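Local structure of galactonate dehydratase (Zobellia galactanivorans, 5OLC) at residues Y17-K22 / I39-I44; W53-G58 / T308-S313; Q275-A280 / V302-G307. The protein is an enzyme of the enolase superfamily, combining a mandelate racemase-type N-terminal domain with a C-terminal domain of the TIM-barrel class. One frame throughout, in Å; residues are numbered along the deposited sequence.

Contact 1: residues Y17-K22 / I39-I44; sequences YVISHK and ICIVKI
Ile-19 and Ile-39 lie side by side on one face of an antiparallel strand pair, pointing the same way, with their CG1 atoms 4.0 Å apart. The Ile-19 torsion accounts for this: at chi1 53° CG1 stands between the backbone N and the carbonyl carbon. From there Ile-19 CD1 continues to Ile-41 CG1 (4.2 Å), and these two side chains cross at a slant. Tyr-17 is on the same face. Its ring presents an edge to Lys-43, Tyr-17 CE2 being 4.2 Å from Lys-43 CB, while OH is hydrogen-bonded to Glu-15. The other face carries the non-hydrogen-bonded pair Val-18 and Cys-40, with Val-18 CG2 4.4 Å from Cys-40 CB.

Four backbone bonds fix this register. Tyr-17 N donates to Ile-41 O (2.7 Å) and Tyr-17 O accepts from Ile-41 N; Ile-19 pairs in the same two-way manner with Ile-39, its N 2.8 Å from Ile-39 O.

Strand 36-46 is the middle of a three-stranded antiparallel sheet, flanked by 11-22 and 51-56, in the N-terminal domain of the mandelate racemase / muconate lactonizing enzyme family. Helix 60-70 packs on the Val-18 and Cys-40 face, whereas helix 375-381 meets Tyr-17 and Ile-19 through Leu-378.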
loop_
_atom_site.group_PDB
_atom_site.type_symbol
_atom_site.label_atom_id
_atom_site.label_comp_id
_atom_site.label_asym_id
_atom_site.label_seq_id
_atom_site.Cartn_x
_atom_site.Cartn_y
_atom_site.Cartn_z
ATOM N N TYR A 17 42.846 -18.979 13.422
ATOM C CA TYR A 17 43.870 -19.508 12.525
ATOM C C TYR A 17 43.435 -19.354 11.092
ATOM O O TYR A 17 42.356 -19.830 10.731
ATOM C CB TYR A 17 44.168 -20.991 12.785
ATOM C CG TYR A 17 44.512 -21.334 14.220
ATOM C CD1 TYR A 17 45.766 -21.033 14.749
ATOM C CD2 TYR A 17 43.612 -22.020 15.030
ATOM C CE1 TYR A 17 46.096 -21.358 16.066
ATOM C CE2 TYR A 17 43.932 -22.355 16.349
ATOM C CZ TYR A 17 45.177 -22.020 16.863
ATOM O OH TYR A 17 45.510 -22.326 18.162
ATOM N N VAL A 18 44.275 -18.677 10.276
ATOM C CA VAL A 18 44.060 -18.477 8.842
ATOM C C VAL A 18 44.827 -19.591 8.155
ATOM O O VAL A 18 46.052 -19.680 8.303
ATOM C CB VAL A 18 44.520 -17.095 8.334
ATOM C CG1 VAL A 18 44.347 -16.994 6.827
ATOM C CG2 VAL A 18 43.783 -15.975 9.032
ATOM N N ILE A 19 44.112 -20.460 7.447
ATOM C CA ILE A 19 44.747 -21.591 6.783
ATOM C C ILE A 19 44.661 -21.404 5.270
ATOM O O ILE A 19 43.594 -21.065 4.753
ATOM C CB ILE A 19 44.240 -22.969 7.313
ATOM C CG1 ILE A 19 42.688 -23.087 7.282
ATOM C CG2 ILE A 19 44.791 -23.215 8.723
ATOM C CD1 ILE A 19 42.092 -24.525 7.383
ATOM N N SER A 20 45.809 -21.549 4.577
ATOM C CA SER A 20 45.932 -21.342 3.132
ATOM C C SER A 20 46.345 -22.597 2.336
ATOM O O SER A 20 47.103 -23.419 2.853
ATOM C CB SER A 20 46.916 -20.206 2.868
ATOM O OG SER A 20 46.862 -19.798 1.509
ATOM N N HIS A 21 45.857 -22.736 1.075
ATOM C CA HIS A 21 46.187 -23.849 0.158
ATOM C C HIS A 21 45.818 -23.528 -1.306
ATOM O O HIS A 21 44.680 -23.147 -1.570
ATOM C CB HIS A 21 45.581 -25.191 0.649
ATOM C CG HIS A 21 44.958 -26.058 -0.401
ATOM N ND1 HIS A 21 45.727 -26.831 -1.254
ATOM C CD2 HIS A 21 43.651 -26.281 -0.670
ATOM C CE1 HIS A 21 44.866 -27.473 -2.031
ATOM N NE2 HIS A 21 43.606 -27.180 -1.711
ATOM N N LYS A 22 46.782 -23.681 -2.247
ATOM C CA LYS A 22 46.598 -23.435 -3.689
ATOM C C LYS A 22 46.440 -24.758 -4.437
ATOM O O LYS A 22 47.183 -25.694 -4.146
ATOM C CB LYS A 22 47.796 -22.657 -4.256
ATOM N N ILE A 39 40.866 -19.738 4.299
ATOM C CA ILE A 39 39.735 -19.741 5.229
ATOM C C ILE A 39 40.251 -19.506 6.659
ATOM O O ILE A 39 41.368 -19.903 6.974
ATOM C CB ILE A 39 38.745 -20.968 5.089
ATOM C CG1 ILE A 39 39.022 -22.056 6.092
ATOM C CG2 ILE A 39 38.639 -21.562 3.666
ATOM C CD1 ILE A 39 38.018 -22.146 6.957
ATOM N N CYS A 40 39.459 -18.830 7.488
ATOM C CA CYS A 40 39.773 -18.566 8.891
ATOM C C CYS A 40 38.924 -19.507 9.756
ATOM O O CYS A 40 37.767 -19.758 9.424
ATOM C CB CYS A 40 39.532 -17.101 9.245
ATOM S SG CYS A 40 39.761 -16.713 11.000
ATOM N N ILE A 41 39.510 -20.045 10.844
ATOM C CA ILE A 41 38.926 -21.011 11.799
ATOM C C ILE A 41 39.259 -20.508 13.240
ATOM O O ILE A 41 40.293 -19.874 13.413
ATOM C CB ILE A 41 39.634 -22.384 11.518
ATOM C CG1 ILE A 41 39.317 -22.968 10.118
ATOM C CG2 ILE A 41 39.409 -23.407 12.585
ATOM C CD1 ILE A 41 38.036 -23.712 9.907
ATOM N N VAL A 42 38.432 -20.815 14.257
ATOM C CA VAL A 42 38.693 -20.463 15.671
ATOM C C VAL A 42 38.659 -21.674 16.583
ATOM O O VAL A 42 37.883 -22.602 16.350
ATOM C CB VAL A 42 37.737 -19.425 16.296
ATOM C CG1 VAL A 42 38.396 -18.076 16.509
ATOM C CG2 VAL A 42 36.406 -19.341 15.560
ATOM N N LYS A 43 39.402 -21.585 17.703
ATOM C CA LYS A 43 39.403 -22.548 18.785
ATOM C C LYS A 43 39.260 -21.749 20.086
ATOM O O LYS A 43 40.163 -20.999 20.482
ATOM C CB LYS A 43 40.678 -23.400 18.797
ATOM C CG LYS A 43 40.609 -24.631 19.702
ATOM C CD LYS A 43 42.002 -25.019 20.113
ATOM C CE LYS A 43 42.089 -26.435 20.607
ATOM N NZ LYS A 43 43.467 -26.993 20.472
ATOM N N ILE A 44 38.092 -21.875 20.721
ATOM C CA ILE A 44 37.859 -21.233 22.008
ATOM C C ILE A 44 38.076 -22.337 23.009
ATOM O O ILE A 44 37.499 -23.419 22.867
ATOM C CB ILE A 44 36.461 -20.556 22.163
ATOM C CG1 ILE A 44 36.200 -19.552 21.018
ATOM C CG2 ILE A 44 36.340 -19.869 23.558
ATOM C CD1 ILE A 44 34.811 -19.284 20.732
#

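Contact 2: residues W53-G58 / T308-S313; sequences WGEGYG and TWIAIS
Glu-55 OE1 is gripped by two donors from the start of helix 309-321: Thr-308 OG1 at 2.7 Å and Ala-311 N at 2.9 Å. They reach it from opposite faces of the carboxylate, each nearly 50° out of its plane. The second oxygen is held differently. Thr-308 N donates to the syn lone pair of Glu-55 OE2 over 2.8 Å, in a nearly straight bond. Three bonds to two oxygens therefore limit rotation of the buried carboxylate. The side chain arrives extended, with CG anti to the backbone N (chi1 -168°).

Thr-308 also serves as the N-cap. Its OG1 donates to Glu-55 OE1 and accepts from Ile-310 N at 3.3 Å, so one hydroxyl joins the carboxylate to the first turn of the helix. The methyl of Ala-311 lies against the carboxylate as well, its CB 3.5 Å from Glu-55 CD.

Apolar packing continues along the strand through Ile-310. Its CD1 is 3.7 Å from Trp-53 CB, the two side chains crossing obliquely. On the neighbouring backbone, Ile-310 CG2 is 3.5 Å from Gly-54 C. Strand 53-56 and helix 309-313 cross nearly at right angles (94° for these short segments).

The contact joins the outer strand 51-56 of the N-terminal sheet to helix 309-321 of the C-terminal domain. Strand 36-46 adjoins through Ile-39 and Ile-41, helix 278-281 through Cys-279, and strand 371-373 meets Trp-53 and Trp-309.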
loop_
_atom_site.group_PDB
_atom_site.type_symbol
_atom_site.label_atom_id
_atom_site.label_comp_id
_atom_site.label_asym_id
_atom_site.label_seq_id
_atom_site.Cartn_x
_atom_site.Cartn_y
_atom_site.Cartn_z
ATOM N N TRP A 53 35.549 -25.767 18.302
ATOM C CA TRP A 53 35.989 -25.337 16.971
ATOM C C TRP A 53 34.889 -24.567 16.195
ATOM O O TRP A 53 33.732 -24.986 16.147
ATOM C CB TRP A 53 36.553 -26.530 16.160
ATOM C CG TRP A 53 37.935 -26.948 16.566
ATOM C CD1 TRP A 53 38.284 -28.078 17.249
ATOM C CD2 TRP A 53 39.156 -26.228 16.329
ATOM N NE1 TRP A 53 39.652 -28.115 17.442
ATOM C CE2 TRP A 53 40.209 -26.983 16.901
ATOM C CE3 TRP A 53 39.469 -25.036 15.657
ATOM C CZ2 TRP A 53 41.547 -26.582 16.816
ATOM C CZ3 TRP A 53 40.788 -24.633 15.597
ATOM C CH2 TRP A 53 41.812 -25.408 16.160
ATOM N N GLY A 54 35.276 -23.434 15.627
ATOM C CA GLY A 54 34.390 -22.561 14.865
ATOM C C GLY A 54 34.975 -22.139 13.540
ATOM O O GLY A 54 36.143 -22.393 13.273
ATOM N N GLU A 55 34.166 -21.502 12.710
ATOM C CA GLU A 55 34.549 -21.069 11.376
ATOM C C GLU A 55 33.743 -19.828 10.959
ATOM O O GLU A 55 32.557 -19.710 11.276
ATOM C CB GLU A 55 34.292 -22.223 10.385
ATOM C CG GLU A 55 34.879 -22.064 8.995
ATOM C CD GLU A 55 34.816 -23.344 8.179
ATOM O OE1 GLU A 55 34.630 -24.425 8.776
ATOM O OE2 GLU A 55 34.928 -23.266 6.935
ATOM N N GLY A 56 34.424 -18.925 10.264
ATOM C CA GLY A 56 33.861 -17.715 9.681
ATOM C C GLY A 56 33.925 -17.800 8.168
ATOM O O GLY A 56 34.873 -18.388 7.633
ATOM N N TYR A 57 32.897 -17.276 7.466
ATOM C CA TYR A 57 32.855 -17.324 6.001
ATOM C C TYR A 57 33.111 -15.953 5.390
ATOM O O TYR A 57 32.420 -14.988 5.740
ATOM C CB TYR A 57 31.542 -17.940 5.482
ATOM C CG TYR A 57 31.439 -17.999 3.972
ATOM C CD1 TYR A 57 31.966 -19.072 3.258
ATOM C CD2 TYR A 57 30.771 -17.004 3.258
ATOM C CE1 TYR A 57 31.850 -19.143 1.864
ATOM C CE2 TYR A 57 30.656 -17.060 1.865
ATOM C CZ TYR A 57 31.197 -18.131 1.171
ATOM O OH TYR A 57 31.077 -18.185 -0.199
ATOM N N GLY A 58 34.091 -15.894 4.483
ATOM C CA GLY A 58 34.493 -14.679 3.783
ATOM C C GLY A 58 35.995 -14.503 3.670
ATOM O O GLY A 58 36.710 -15.503 3.558
ATOM N N THR A 308 35.145 -25.772 5.692
ATOM C CA THR A 308 35.698 -27.035 6.197
ATOM C C THR A 308 34.569 -27.829 6.863
ATOM O O THR A 308 33.408 -27.420 6.786
ATOM C CB THR A 308 36.893 -26.807 7.148
ATOM O OG1 THR A 308 36.426 -26.346 8.407
ATOM C CG2 THR A 308 37.945 -25.877 6.596
ATOM N N TRP A 309 34.890 -28.946 7.530
ATOM C CA TRP A 309 33.862 -29.720 8.206
ATOM C C TRP A 309 33.365 -29.027 9.459
ATOM O O TRP A 309 32.315 -29.434 9.951
ATOM C CB TRP A 309 34.292 -31.160 8.484
ATOM C CG TRP A 309 34.524 -31.962 7.245
ATOM C CD1 TRP A 309 35.721 -32.176 6.628
ATOM C CD2 TRP A 309 33.538 -32.656 6.465
ATOM N NE1 TRP A 309 35.543 -32.959 5.505
ATOM C CE2 TRP A 309 34.210 -33.258 5.375
ATOM C CE3 TRP A 309 32.154 -32.848 6.591
ATOM C CZ2 TRP A 309 33.548 -34.034 4.417
ATOM C CZ3 TRP A 309 31.498 -33.621 5.639
ATOM C CH2 TRP A 309 32.192 -34.204 4.569
ATOM N N ILE A 310 34.063 -27.961 9.963
ATOM C CA ILE A 310 33.543 -27.193 11.109
ATOM C C ILE A 310 32.227 -26.555 10.661
ATOM O O ILE A 310 31.230 -26.685 11.365
ATOM C CB ILE A 310 34.517 -26.145 11.718
ATOM C CG1 ILE A 310 35.772 -26.824 12.286
ATOM C CG2 ILE A 310 33.808 -25.368 12.819
ATOM C CD1 ILE A 310 36.919 -25.955 12.487
ATOM N N ALA A 311 32.235 -25.934 9.445
ATOM C CA ALA A 311 31.112 -25.316 8.740
ATOM C C ALA A 311 30.067 -26.350 8.337
ATOM O O ALA A 311 28.875 -26.126 8.596
ATOM C CB ALA A 311 31.605 -24.623 7.496
ATOM N N ILE A 312 30.489 -27.473 7.679
ATOM C CA ILE A 312 29.542 -28.512 7.259
ATOM C C ILE A 312 28.806 -29.085 8.473
ATOM O O ILE A 312 27.582 -29.179 8.431
ATOM C CB ILE A 312 30.169 -29.590 6.352
ATOM C CG1 ILE A 312 30.798 -28.946 5.118
ATOM C CG2 ILE A 312 29.137 -30.662 5.945
ATOM C CD1 ILE A 312 32.093 -29.606 4.629
ATOM N N SER A 313 29.536 -29.371 9.578
ATOM C CA SER A 313 28.968 -29.890 10.830
ATOM C C SER A 313 27.837 -29.024 11.370
ATOM O O SER A 313 26.776 -29.563 11.665
ATOM C CB SER A 313 30.047 -30.065 11.891
ATOM O OG SER A 313 30.885 -31.147 11.534
#

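Contact 3: residues Q275-A280 / V302-G307; sequences QPDICA and VPHTWG
The His-304 imidazole and the Asp-277 carboxylate are the flat groups that meet across the contact, their planes 57° apart. Asp-277 CB lies in the plane of the imidazole, at its edge, whereas OD2 approaches obliquely. The ring of Tyr-57 also meets that of His-304 in an edge-to-face arrangement.

Between the two groups His-304 ND1 donates to Asp-277 OD2 over 2.8 Å. The carboxylate uses its anti lone pair, OD2 stands 31° out of the ring plane, and the N-H...O angle is 134°, which makes this a bent His-carboxylate bond. Both side chains leave the backbone with CG anti to N. The other carboxylate oxygen, Asp-277 OD1, accepts from Cys-279 N at 3.0 Å in a weak capping bond, placing Asp-277 at the N-cap of the short helix 278-281. One side chain thus serves the imidazole and the helix start together.

The backbones add their own tie. His-304 N donates to Pro-276 O at 3.0 Å, coming from above the carbonyl plane, and Asp-277 CA makes a CA-H...O contact with His-304 O (3.3 Å). On the apolar side Ile-278 and Pro-303 lie side by side, Ile-278 CD1 4.1 Å from Pro-303 CB.

Both segments follow neighbouring parallel strands of the barrel, 273-274 and 300-301, at the ends where enolase-superfamily enzymes carry their active site. Strand 224-228 comes up to Gln-275 and His-304 through Glu-228, strand 337-339 to His-304 through Glu-337, and helix 309-321 packs against Ile-278, Pro-303 and Thr-305.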
loop_
_atom_site.group_PDB
_atom_site.type_symbol
_atom_site.label_atom_id
_atom_site.label_comp_id
_atom_site.label_asym_id
_atom_site.label_seq_id
_atom_site.Cartn_x
_atom_site.Cartn_y
_atom_site.Cartn_z
ATOM N N GLN A 275 18.754 -19.043 1.883
ATOM C CA GLN A 275 20.018 -19.747 2.058
ATOM C C GLN A 275 21.019 -18.994 2.943
ATOM O O GLN A 275 22.055 -18.562 2.432
ATOM C CB GLN A 275 20.635 -20.139 0.689
ATOM C CG GLN A 275 19.743 -21.060 -0.134
ATOM C CD GLN A 275 20.453 -21.943 -1.128
ATOM O OE1 GLN A 275 20.026 -22.070 -2.279
ATOM N NE2 GLN A 275 21.475 -22.666 -0.687
ATOM N N PRO A 276 20.787 -18.855 4.276
ATOM C CA PRO A 276 21.806 -18.187 5.116
ATOM C C PRO A 276 23.015 -19.092 5.363
ATOM O O PRO A 276 22.848 -20.307 5.509
ATOM C CB PRO A 276 21.076 -17.890 6.438
ATOM C CG PRO A 276 19.757 -18.547 6.343
ATOM C CD PRO A 276 19.656 -19.343 5.088
ATOM N N ASP A 277 24.225 -18.517 5.399
ATOM C CA ASP A 277 25.412 -19.298 5.722
ATOM C C ASP A 277 25.631 -19.110 7.222
ATOM O O ASP A 277 25.719 -17.970 7.697
ATOM C CB ASP A 277 26.642 -18.847 4.910
ATOM C CG ASP A 277 27.840 -19.787 5.005
ATOM O OD1 ASP A 277 28.404 -19.929 6.120
ATOM O OD2 ASP A 277 28.236 -20.352 3.958
ATOM N N ILE A 278 25.677 -20.226 7.972
ATOM C CA ILE A 278 25.827 -20.212 9.435
ATOM C C ILE A 278 27.045 -19.398 9.849
ATOM O O ILE A 278 26.922 -18.513 10.689
ATOM C CB ILE A 278 25.792 -21.649 10.037
ATOM C CG1 ILE A 278 24.401 -22.314 9.806
ATOM C CG2 ILE A 278 26.129 -21.648 11.519
ATOM C CD1 ILE A 278 24.417 -23.713 9.251
ATOM N N CYS A 279 28.169 -19.614 9.144
ATOM C CA CYS A 279 29.498 -19.013 9.328
ATOM C C CYS A 279 29.586 -17.539 8.891
ATOM O O CYS A 279 30.634 -16.902 9.066
ATOM C CB CYS A 279 30.555 -19.873 8.634
ATOM S SG CYS A 279 30.672 -21.569 9.279
ATOM N N ALA A 280 28.487 -16.985 8.373
ATOM C CA ALA A 280 28.458 -15.598 7.910
ATOM C C ALA A 280 27.314 -14.755 8.525
ATOM O O ALA A 280 27.580 -13.663 9.038
ATOM C CB ALA A 280 28.383 -15.568 6.394
ATOM N N VAL A 302 17.400 -23.756 3.342
ATOM C CA VAL A 302 18.459 -24.693 2.986
ATOM C C VAL A 302 19.673 -23.828 3.235
ATOM O O VAL A 302 19.793 -22.818 2.549
ATOM C CB VAL A 302 18.406 -25.213 1.518
ATOM C CG1 VAL A 302 19.587 -26.151 1.232
ATOM C CG2 VAL A 302 17.075 -25.895 1.204
ATOM N N PRO A 303 20.519 -24.082 4.251
ATOM C CA PRO A 303 21.645 -23.170 4.478
ATOM C C PRO A 303 22.729 -23.231 3.402
ATOM O O PRO A 303 22.798 -24.191 2.622
ATOM C CB PRO A 303 22.146 -23.568 5.867
ATOM C CG PRO A 303 21.789 -24.982 6.004
ATOM C CD PRO A 303 20.526 -25.199 5.218
ATOM N N HIS A 304 23.542 -22.176 3.333
ATOM C CA HIS A 304 24.666 -22.122 2.412
ATOM C C HIS A 304 25.874 -22.658 3.194
ATOM O O HIS A 304 26.056 -22.277 4.359
ATOM C CB HIS A 304 24.902 -20.678 1.932
ATOM C CG HIS A 304 26.059 -20.528 0.984
ATOM N ND1 HIS A 304 27.260 -19.943 1.384
ATOM C CD2 HIS A 304 26.160 -20.886 -0.319
ATOM C CE1 HIS A 304 28.047 -19.977 0.319
ATOM N NE2 HIS A 304 27.434 -20.537 -0.729
ATOM N N THR A 305 26.644 -23.600 2.587
ATOM C CA THR A 305 27.846 -24.189 3.205
ATOM C C THR A 305 28.978 -24.332 2.197
ATOM O O THR A 305 28.835 -25.057 1.210
ATOM C CB THR A 305 27.588 -25.505 3.982
ATOM O OG1 THR A 305 26.244 -25.970 3.814
ATOM C CG2 THR A 305 27.923 -25.376 5.452
ATOM N N TRP A 306 30.106 -23.631 2.450
ATOM C CA TRP A 306 31.276 -23.643 1.574
ATOM C C TRP A 306 32.580 -23.406 2.355
ATOM O O TRP A 306 33.298 -22.423 2.112
ATOM C CB TRP A 306 31.101 -22.634 0.418
ATOM C CG TRP A 306 31.835 -22.981 -0.847
ATOM C CD1 TRP A 306 31.566 -24.019 -1.695
ATOM C CD2 TRP A 306 32.901 -22.229 -1.458
ATOM N NE1 TRP A 306 32.418 -23.983 -2.778
ATOM C CE2 TRP A 306 33.253 -22.897 -2.655
ATOM C CE3 TRP A 306 33.617 -21.072 -1.091
ATOM C CZ2 TRP A 306 34.282 -22.438 -3.496
ATOM C CZ3 TRP A 306 34.635 -20.619 -1.924
ATOM C CH2 TRP A 306 34.956 -21.295 -3.111
ATOM N N GLY A 307 32.884 -24.339 3.258
ATOM C CA GLY A 307 34.089 -24.288 4.077
ATOM C C GLY A 307 34.644 -25.646 4.444
ATOM O O GLY A 307 34.642 -26.567 3.617
#

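From the N terminus, contact 1 pairs strands 11-22 and 36-46 and closes a short loop of 16 residues within the N-terminal domain. The chain then turns into strand 51-56, which opens contact 2; its partner arrives only after 249 residues, so this closure spans much of the barrel. Contact 3 forms wholly within that span, linking consecutive barrel strand ends across the short helix 278-281 and helix 283-296. Contacts 1 and 2 meet where Val-42 O faces Gly-54 N at 2.8 Å, a probable hydrogen bond. Contacts 2 and 3 meet through Tyr-57 and Cys-279, with centres about 9 Å apart. Contact 2 thus connects the N-terminal sheet with the start of helix 309-321, beside the C-terminal ends of the barrel strands.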